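Local coordinates for cell division protein FtsZ 1 (Methanocaldococcus jannaschii, PDB 1W5B) that binds GTP, probably hydrolyses it, and probably polymerises into the contractile ring that forms at the future division site, at residues L195-P200 / N271-D276; V158-V163 / L187-N192. One frame throughout, in Å; residues are numbered along the deposited sequence.

Contact 1: L195-P200 / N271-D276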
ATOM      1  N   LEU A 195     -10.812  10.730   5.931  1.00 23.62           N
ATOM      2  CA  LEU A 195     -11.933  10.204   5.154  1.00 28.94           C
ATOM      3  C   LEU A 195     -13.209  11.025   5.419  1.00 33.50           C
ATOM      4  O   LEU A 195     -14.117  11.064   4.584  1.00 31.72           O
ATOM      5  CB  LEU A 195     -12.189   8.736   5.520  1.00 24.02           C
ATOM      6  CG  LEU A 195     -11.548   7.556   4.767  1.00 28.51           C
ATOM      7  CD1 LEU A 195     -10.571   8.006   3.703  1.00 30.31           C
ATOM      8  CD2 LEU A 195     -10.866   6.658   5.775  1.00 27.50           C
ATOM      9  N   PHE A 196     -13.284  11.666   6.584  1.00 28.47           N
ATOM     10  CA  PHE A 196     -14.451  12.475   6.917  1.00 35.25           C
ATOM     11  C   PHE A 196     -14.455  13.798   6.153  1.00 35.47           C
ATOM     12  O   PHE A 196     -15.469  14.490   6.105  1.00 34.69           O
ATOM     13  CB  PHE A 196     -14.521  12.733   8.422  1.00 28.68           C
ATOM     14  CG  PHE A 196     -15.084  11.583   9.201  1.00 29.16           C
ATOM     15  CD1 PHE A 196     -16.387  11.151   8.979  1.00 32.58           C
ATOM     16  CD2 PHE A 196     -14.313  10.924  10.153  1.00 32.19           C
ATOM     17  CE1 PHE A 196     -16.919  10.072   9.697  1.00 39.71           C
ATOM     18  CE2 PHE A 196     -14.832   9.846  10.877  1.00 37.14           C
ATOM     19  CZ  PHE A 196     -16.136   9.420  10.648  1.00 33.76           C
ATOM     20  N   GLU A 197     -13.315  14.144   5.564  1.00 35.86           N
ATOM     21  CA  GLU A 197     -13.209  15.361   4.769  1.00 34.93           C
ATOM     22  C   GLU A 197     -13.595  15.048   3.327  1.00 33.44           C
ATOM     23  O   GLU A 197     -13.983  15.941   2.579  1.00 36.11           O
ATOM     24  CB  GLU A 197     -11.789  15.928   4.827  1.00 35.08           C
ATOM     25  CG  GLU A 197     -11.525  16.803   6.044  1.00 40.12           C
ATOM     26  CD  GLU A 197     -10.149  17.441   6.024  1.00 44.69           C
ATOM     27  OE1 GLU A 197      -9.729  17.921   4.949  1.00 47.25           O
ATOM     28  OE2 GLU A 197      -9.489  17.474   7.087  1.00 45.12           O
ATOM     29  N   ILE A 198     -13.490  13.777   2.943  1.00 37.20           N
ATOM     30  CA  ILE A 198     -13.856  13.345   1.597  1.00 35.68           C
ATOM     31  C   ILE A 198     -15.362  13.115   1.511  1.00 38.82           C
ATOM     32  O   ILE A 198     -15.982  13.396   0.486  1.00 39.82           O
ATOM     33  CB  ILE A 198     -13.147  12.032   1.201  1.00 38.48           C
ATOM     34  CG1 ILE A 198     -11.642  12.265   1.088  1.00 38.08           C
ATOM     35  CG2 ILE A 198     -13.691  11.525  -0.133  1.00 34.33           C
ATOM     36  CD1 ILE A 198     -10.871  11.036   0.679  1.00 36.96           C
ATOM     37  N   VAL A 199     -15.940  12.587   2.585  1.00 37.76           N
ATOM     38  CA  VAL A 199     -17.376  12.334   2.650  1.00 43.83           C
ATOM     39  C   VAL A 199     -17.878  12.796   4.021  1.00 44.92           C
ATOM     40  O   VAL A 199     -17.986  12.009   4.958  1.00 44.68           O
ATOM     41  CB  VAL A 199     -17.687  10.832   2.425  1.00 48.96           C
ATOM     42  CG1 VAL A 199     -16.834   9.976   3.343  1.00 54.62           C
ATOM     43  CG2 VAL A 199     -19.165  10.561   2.661  1.00 53.98           C
ATOM     44  N   PRO A 200     -18.189  14.100   4.147  1.00 50.27           N
ATOM     45  CA  PRO A 200     -18.679  14.754   5.368  1.00 49.51           C
ATOM     46  C   PRO A 200     -19.871  14.100   6.061  1.00 48.82           C
ATOM     47  O   PRO A 200     -19.889  13.983   7.285  1.00 46.73           O
ATOM     48  CB  PRO A 200     -19.004  16.170   4.893  1.00 55.39           C
ATOM     49  CG  PRO A 200     -18.044  16.377   3.768  1.00 56.49           C
ATOM     50  CD  PRO A 200     -18.135  15.066   3.035  1.00 48.80           C
ATOM     51  N   ASN A 271      -5.761  17.348  -4.758  1.00 27.47           N
ATOM     52  CA  ASN A 271      -6.399  18.117  -3.687  1.00 32.05           C
ATOM     53  C   ASN A 271      -6.976  17.222  -2.599  1.00 31.37           C
ATOM     54  O   ASN A 271      -7.591  17.705  -1.650  1.00 26.15           O
ATOM     55  CB  ASN A 271      -7.523  18.999  -4.242  1.00 33.70           C
ATOM     56  CG  ASN A 271      -7.005  20.149  -5.079  1.00 42.78           C
ATOM     57  OD1 ASN A 271      -7.009  20.093  -6.310  1.00 44.56           O
ATOM     58  ND2 ASN A 271      -6.547  21.200  -4.413  1.00 47.93           N
ATOM     59  N   SER A 272      -6.766  15.917  -2.737  1.00 30.39           N
ATOM     60  CA  SER A 272      -7.293  14.954  -1.778  1.00 27.72           C
ATOM     61  C   SER A 272      -6.852  15.193  -0.339  1.00 22.80           C
ATOM     62  O   SER A 272      -5.686  15.495  -0.071  1.00 25.00           O
ATOM     63  CB  SER A 272      -6.901  13.531  -2.196  1.00 27.44           C
ATOM     64  OG  SER A 272      -7.329  12.578  -1.239  1.00 24.68           O
ATOM     65  N   PRO A 273      -7.791  15.091   0.612  1.00 26.47           N
ATOM     66  CA  PRO A 273      -7.397  15.301   2.008  1.00 26.94           C
ATOM     67  C   PRO A 273      -6.493  14.171   2.495  1.00 26.94           C
ATOM     68  O   PRO A 273      -5.798  14.306   3.505  1.00 24.00           O
ATOM     69  CB  PRO A 273      -8.735  15.362   2.758  1.00 27.23           C
ATOM     70  CG  PRO A 273      -9.716  14.708   1.834  1.00 34.40           C
ATOM     71  CD  PRO A 273      -9.256  15.127   0.462  1.00 27.40           C
ATOM     72  N   LEU A 274      -6.500  13.052   1.777  1.00 22.64           N
ATOM     73  CA  LEU A 274      -5.648  11.926   2.150  1.00 26.79           C
ATOM     74  C   LEU A 274      -4.189  12.346   1.974  1.00 27.17           C
ATOM     75  O   LEU A 274      -3.303  11.876   2.681  1.00 24.92           O
ATOM     76  CB  LEU A 274      -5.954  10.715   1.270  1.00 19.59           C
ATOM     77  CG  LEU A 274      -6.916   9.649   1.803  1.00 28.08           C
ATOM     78  CD1 LEU A 274      -8.054  10.270   2.561  1.00 33.49           C
ATOM     79  CD2 LEU A 274      -7.425   8.816   0.626  1.00 28.16           C
ATOM     80  N   LEU A 275      -3.962  13.250   1.027  1.00 25.71           N
ATOM     81  CA  LEU A 275      -2.631  13.766   0.736  1.00 27.97           C
ATOM     82  C   LEU A 275      -2.401  14.981   1.632  1.00 34.67           C
ATOM     83  O   LEU A 275      -2.189  16.096   1.154  1.00 28.47           O
ATOM     84  CB  LEU A 275      -2.559  14.162  -0.738  1.00 24.97           C
ATOM     85  CG  LEU A 275      -1.198  14.474  -1.352  1.00 29.68           C
ATOM     86  CD1 LEU A 275      -0.265  13.275  -1.189  1.00 29.36           C
ATOM     87  CD2 LEU A 275      -1.395  14.813  -2.820  1.00 23.31           C
ATOM     88  N   ASP A 276      -2.438  14.747   2.940  1.00 38.60           N
ATOM     89  CA  ASP A 276      -2.273  15.808   3.926  1.00 40.94           C
ATOM     90  C   ASP A 276      -0.819  16.216   4.174  1.00 38.76           C
ATOM     91  O   ASP A 276      -0.242  15.908   5.217  1.00 34.06           O
ATOM     92  CB  ASP A 276      -2.933  15.376   5.235  1.00 44.42           C
ATOM     93  CG  ASP A 276      -2.966  16.481   6.262  1.00 46.97           C
ATOM     94  OD1 ASP A 276      -3.059  17.665   5.861  1.00 46.15           O
ATOM     95  OD2 ASP A 276      -2.912  16.161   7.468  1.00 50.92           O
TER
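Pro-273 sets its ring against the short helical turn 195-198 with side-chain carbons of Glu-197 and Ile-198 around it, in an interface made entirely without polar bonds between its two halves. Glu-197 runs antiparallel alongside the ring, its CB 3.7 Å from Pro-273 CB. Beyond CG the glutamate chain runs extended (chi2 -176°), which brings OE1 to 3.5 Å from the same Pro-273 CB, while OE2 forms a salt bridge with Lys-194. Pro-273 and Leu-274 are the central residues of a type I beta turn from Ser-272 to Leu-275. Within it Ser-272 OG accepts from Leu-274 N at 3.2 Å, an ST turn that bridges the residues flanking the proline. The turn follows helix 261-270 of the C-terminal domain, and the helical turn it meets follows the last strand of the GTPase-domain sheet. Leu-274 adds the deeper layer: its CD1 lies 3.6 Å from Leu-195 CD1 and, more tightly, 3.5 Å from Ile-198 CD1. The isoleucine reaches that methyl because CD1 is anti to CA (chi2 -179°), stretching the branch toward the leucine, and it meets the leucine at about a right angle. On the buried side, Val-214 of helix 207-227 touches both Leu-195 and Leu-274.

Contact 2: V158-V163 / L187-N192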
ATOM      1  N   VAL A 158      -0.207   1.402   5.193  1.00 21.14           N
ATOM      2  CA  VAL A 158      -0.977   1.274   6.409  1.00 19.65           C
ATOM      3  C   VAL A 158      -1.874   2.478   6.635  1.00 24.81           C
ATOM      4  O   VAL A 158      -1.705   3.529   6.001  1.00 18.98           O
ATOM      5  CB  VAL A 158      -0.027   1.137   7.613  1.00 21.95           C
ATOM      6  CG1 VAL A 158       0.930  -0.007   7.369  1.00  8.21           C
ATOM      7  CG2 VAL A 158       0.771   2.434   7.802  1.00 13.79           C
ATOM      8  N   THR A 159      -2.825   2.311   7.548  1.00 21.14           N
ATOM      9  CA  THR A 159      -3.750   3.378   7.899  1.00 24.01           C
ATOM     10  C   THR A 159      -3.580   3.741   9.363  1.00 23.96           C
ATOM     11  O   THR A 159      -3.169   2.911  10.172  1.00 20.46           O
ATOM     12  CB  THR A 159      -5.216   2.952   7.732  1.00 25.95           C
ATOM     13  OG1 THR A 159      -5.490   1.870   8.628  1.00 23.54           O
ATOM     14  CG2 THR A 159      -5.504   2.531   6.302  1.00 16.79           C
ATOM     15  N   LEU A 160      -3.888   4.994   9.687  1.00 29.29           N
ATOM     16  CA  LEU A 160      -3.838   5.490  11.058  1.00 24.94           C
ATOM     17  C   LEU A 160      -5.309   5.444  11.463  1.00 25.18           C
ATOM     18  O   LEU A 160      -6.188   5.586  10.618  1.00 22.38           O
ATOM     19  CB  LEU A 160      -3.292   6.925  11.091  1.00 28.11           C
ATOM     20  CG  LEU A 160      -1.809   7.177  11.440  1.00 32.13           C
ATOM     21  CD1 LEU A 160      -0.942   5.948  11.220  1.00 28.75           C
ATOM     22  CD2 LEU A 160      -1.304   8.339  10.608  1.00 25.43           C
ATOM     23  N   PRO A 161      -5.600   5.236  12.754  1.00 23.02           N
ATOM     24  CA  PRO A 161      -6.991   5.166  13.211  1.00 26.33           C
ATOM     25  C   PRO A 161      -7.781   6.471  13.202  1.00 30.11           C
ATOM     26  O   PRO A 161      -7.208   7.559  13.151  1.00 28.60           O
ATOM     27  CB  PRO A 161      -6.852   4.588  14.615  1.00 21.11           C
ATOM     28  CG  PRO A 161      -5.575   5.231  15.090  1.00 23.02           C
ATOM     29  CD  PRO A 161      -4.666   5.080  13.882  1.00 16.40           C
ATOM     30  N   PHE A 162      -9.106   6.338  13.245  1.00 26.56           N
ATOM     31  CA  PHE A 162     -10.012   7.481  13.281  1.00 27.87           C
ATOM     32  C   PHE A 162      -9.915   8.078  14.673  1.00 22.97           C
ATOM     33  O   PHE A 162      -9.654   7.363  15.636  1.00 22.71           O
ATOM     34  CB  PHE A 162     -11.454   7.037  13.074  1.00 22.41           C
ATOM     35  CG  PHE A 162     -11.775   6.601  11.681  1.00 23.48           C
ATOM     36  CD1 PHE A 162     -12.012   7.541  10.681  1.00 29.49           C
ATOM     37  CD2 PHE A 162     -11.929   5.253  11.386  1.00 19.13           C
ATOM     38  CE1 PHE A 162     -12.411   7.143   9.409  1.00 26.11           C
ATOM     39  CE2 PHE A 162     -12.324   4.842  10.116  1.00 23.40           C
ATOM     40  CZ  PHE A 162     -12.569   5.789   9.126  1.00 23.06           C
ATOM     41  N   VAL A 163     -10.147   9.379  14.780  1.00 27.13           N
ATOM     42  CA  VAL A 163     -10.091  10.058  16.068  1.00 31.89           C
ATOM     43  C   VAL A 163     -11.022   9.376  17.067  1.00 29.97           C
ATOM     44  O   VAL A 163     -10.658   9.150  18.216  1.00 37.30           O
ATOM     45  CB  VAL A 163     -10.497  11.546  15.920  1.00 37.66           C
ATOM     46  CG1 VAL A 163     -10.598  12.204  17.281  1.00 31.66           C
ATOM     47  CG2 VAL A 163      -9.467  12.280  15.068  1.00 36.90           C
ATOM     48  N   LEU A 187       7.155   3.884   2.976  1.00 22.42           N
ATOM     49  CA  LEU A 187       6.053   3.711   3.921  1.00 19.01           C
ATOM     50  C   LEU A 187       4.882   4.616   3.533  1.00 21.02           C
ATOM     51  O   LEU A 187       4.932   5.827   3.728  1.00 15.52           O
ATOM     52  CB  LEU A 187       6.518   4.053   5.342  1.00 15.72           C
ATOM     53  CG  LEU A 187       5.445   4.126   6.439  1.00 23.18           C
ATOM     54  CD1 LEU A 187       4.547   2.896   6.398  1.00 19.47           C
ATOM     55  CD2 LEU A 187       6.115   4.244   7.805  1.00 25.56           C
ATOM     56  N   VAL A 188       3.832   4.026   2.972  1.00 16.24           N
ATOM     57  CA  VAL A 188       2.670   4.799   2.564  1.00 14.47           C
ATOM     58  C   VAL A 188       1.676   4.841   3.724  1.00 18.66           C
ATOM     59  O   VAL A 188       1.197   3.803   4.170  1.00 20.30           O
ATOM     60  CB  VAL A 188       1.993   4.168   1.341  1.00 23.39           C
ATOM     61  CG1 VAL A 188       0.882   5.068   0.846  1.00 15.13           C
ATOM     62  CG2 VAL A 188       3.019   3.930   0.243  1.00 21.54           C
ATOM     63  N   VAL A 189       1.379   6.040   4.212  1.00 16.12           N
ATOM     64  CA  VAL A 189       0.459   6.200   5.331  1.00 22.66           C
ATOM     65  C   VAL A 189      -0.840   6.894   4.932  1.00 21.91           C
ATOM     66  O   VAL A 189      -0.818   7.991   4.371  1.00 19.17           O
ATOM     67  CB  VAL A 189       1.104   7.016   6.465  1.00 19.97           C
ATOM     68  CG1 VAL A 189       0.228   6.952   7.703  1.00 17.81           C
ATOM     69  CG2 VAL A 189       2.483   6.474   6.777  1.00 36.23           C
ATOM     70  N   ILE A 190      -1.962   6.251   5.247  1.00 20.92           N
ATOM     71  CA  ILE A 190      -3.299   6.763   4.933  1.00 22.26           C
ATOM     72  C   ILE A 190      -4.023   7.104   6.238  1.00 27.41           C
ATOM     73  O   ILE A 190      -4.349   6.210   7.025  1.00 23.57           O
ATOM     74  CB  ILE A 190      -4.130   5.699   4.183  1.00 20.13           C
ATOM     75  CG1 ILE A 190      -3.328   5.156   3.005  1.00 15.79           C
ATOM     76  CG2 ILE A 190      -5.440   6.303   3.702  1.00 23.76           C
ATOM     77  CD1 ILE A 190      -3.986   3.978   2.278  1.00 14.43           C
ATOM     78  N   PRO A 191      -4.277   8.401   6.487  1.00 24.47           N
ATOM     79  CA  PRO A 191      -4.960   8.886   7.700  1.00 22.65           C
ATOM     80  C   PRO A 191      -6.462   8.684   7.615  1.00 18.92           C
ATOM     81  O   PRO A 191      -7.154   9.513   7.025  1.00 17.50           O
ATOM     82  CB  PRO A 191      -4.616  10.383   7.737  1.00 24.40           C
ATOM     83  CG  PRO A 191      -3.504  10.553   6.725  1.00 32.71           C
ATOM     84  CD  PRO A 191      -3.812   9.529   5.669  1.00 29.55           C
ATOM     85  N   ASN A 192      -6.975   7.608   8.212  1.00 19.25           N
ATOM     86  CA  ASN A 192      -8.414   7.328   8.157  1.00 21.53           C
ATOM     87  C   ASN A 192      -9.291   8.534   8.511  1.00 24.08           C
ATOM     88  O   ASN A 192     -10.336   8.744   7.903  1.00 27.22           O
ATOM     89  CB  ASN A 192      -8.765   6.156   9.073  1.00 21.23           C
ATOM     90  CG  ASN A 192      -8.635   4.807   8.376  1.00 28.41           C
ATOM     91  OD1 ASN A 192      -8.679   3.756   9.019  1.00 29.19           O
ATOM     92  ND2 ASN A 192      -8.483   4.833   7.056  1.00 18.96           N
TER
HETATM   93  O   HOH W   1      -8.105   1.236   8.092  1.00 24.44           O
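Strands 158-160 and 187-191 run parallel with a pronounced twist, 36° between the axes of these short segments, and four backbone hydrogen bonds join them, from Val-158 N to Val-188 O (3.0 Å), Ile-190 N to Val-158 O, Leu-160 N to Ile-190 O and, one residue on from Pro-191, Asn-192 N to Leu-160 O. The last is the longest at 3.2 Å. On the sheet face bearing Val-158, Leu-160 and Val-189, Leu-160 CD2 packs 3.6 Å from Val-189 CG1, under helix 167-183. The other face, carrying Thr-159 and Ile-190, turns to helix 207-227. Here Thr-159 and Asn-192 are joined by a water rather than directly: it accepts from Thr-159 OG1 and donates to Asn-192 OD1, each at 2.7 Å. With chi1 at 62°, OG1 stands between the threonine's backbone N and carbonyl carbon, within range of that water. Farther along, Asn-192 CB sits over the centre of the Phe-162 ring, a CH-pi contact 3.6 Å from the centroid, while the amide plane lies 24° from that of the ring. Phe-208 meets this ring edge-to-face. Parallel pairing with helix 167-183 between the strands makes this a beta-alpha-beta unit of the Rossmann-like FtsZ/tubulin GTPase domain; the loop leaving strand 153-160 passes GTP, which touches Pro-161.

In the fold
The two contacts follow one another along the chain, which passes from strand 186-191 straight into helix 195-198, and the two centres lie 12 Å apart. They also touch: Phe-196 CE2 is 3.6 Å from Phe-162 CD1, and Leu-195 CD2 packs near Phe-162 CZ. Leu-274, from the C-terminal domain, reaches the edge strand too, with its O 3.8 Å from Pro-191 CD. The nucleotide lies nearer to contact 2, where the side chain of Pro-161 is about 4 Å from GTP, than to contact 1, where the side chain of Leu-195 is about 7 Å away. Contact 2 thus lies beside the nucleotide, while contact 1 joins the helical turn that follows it to the C-terminal domain.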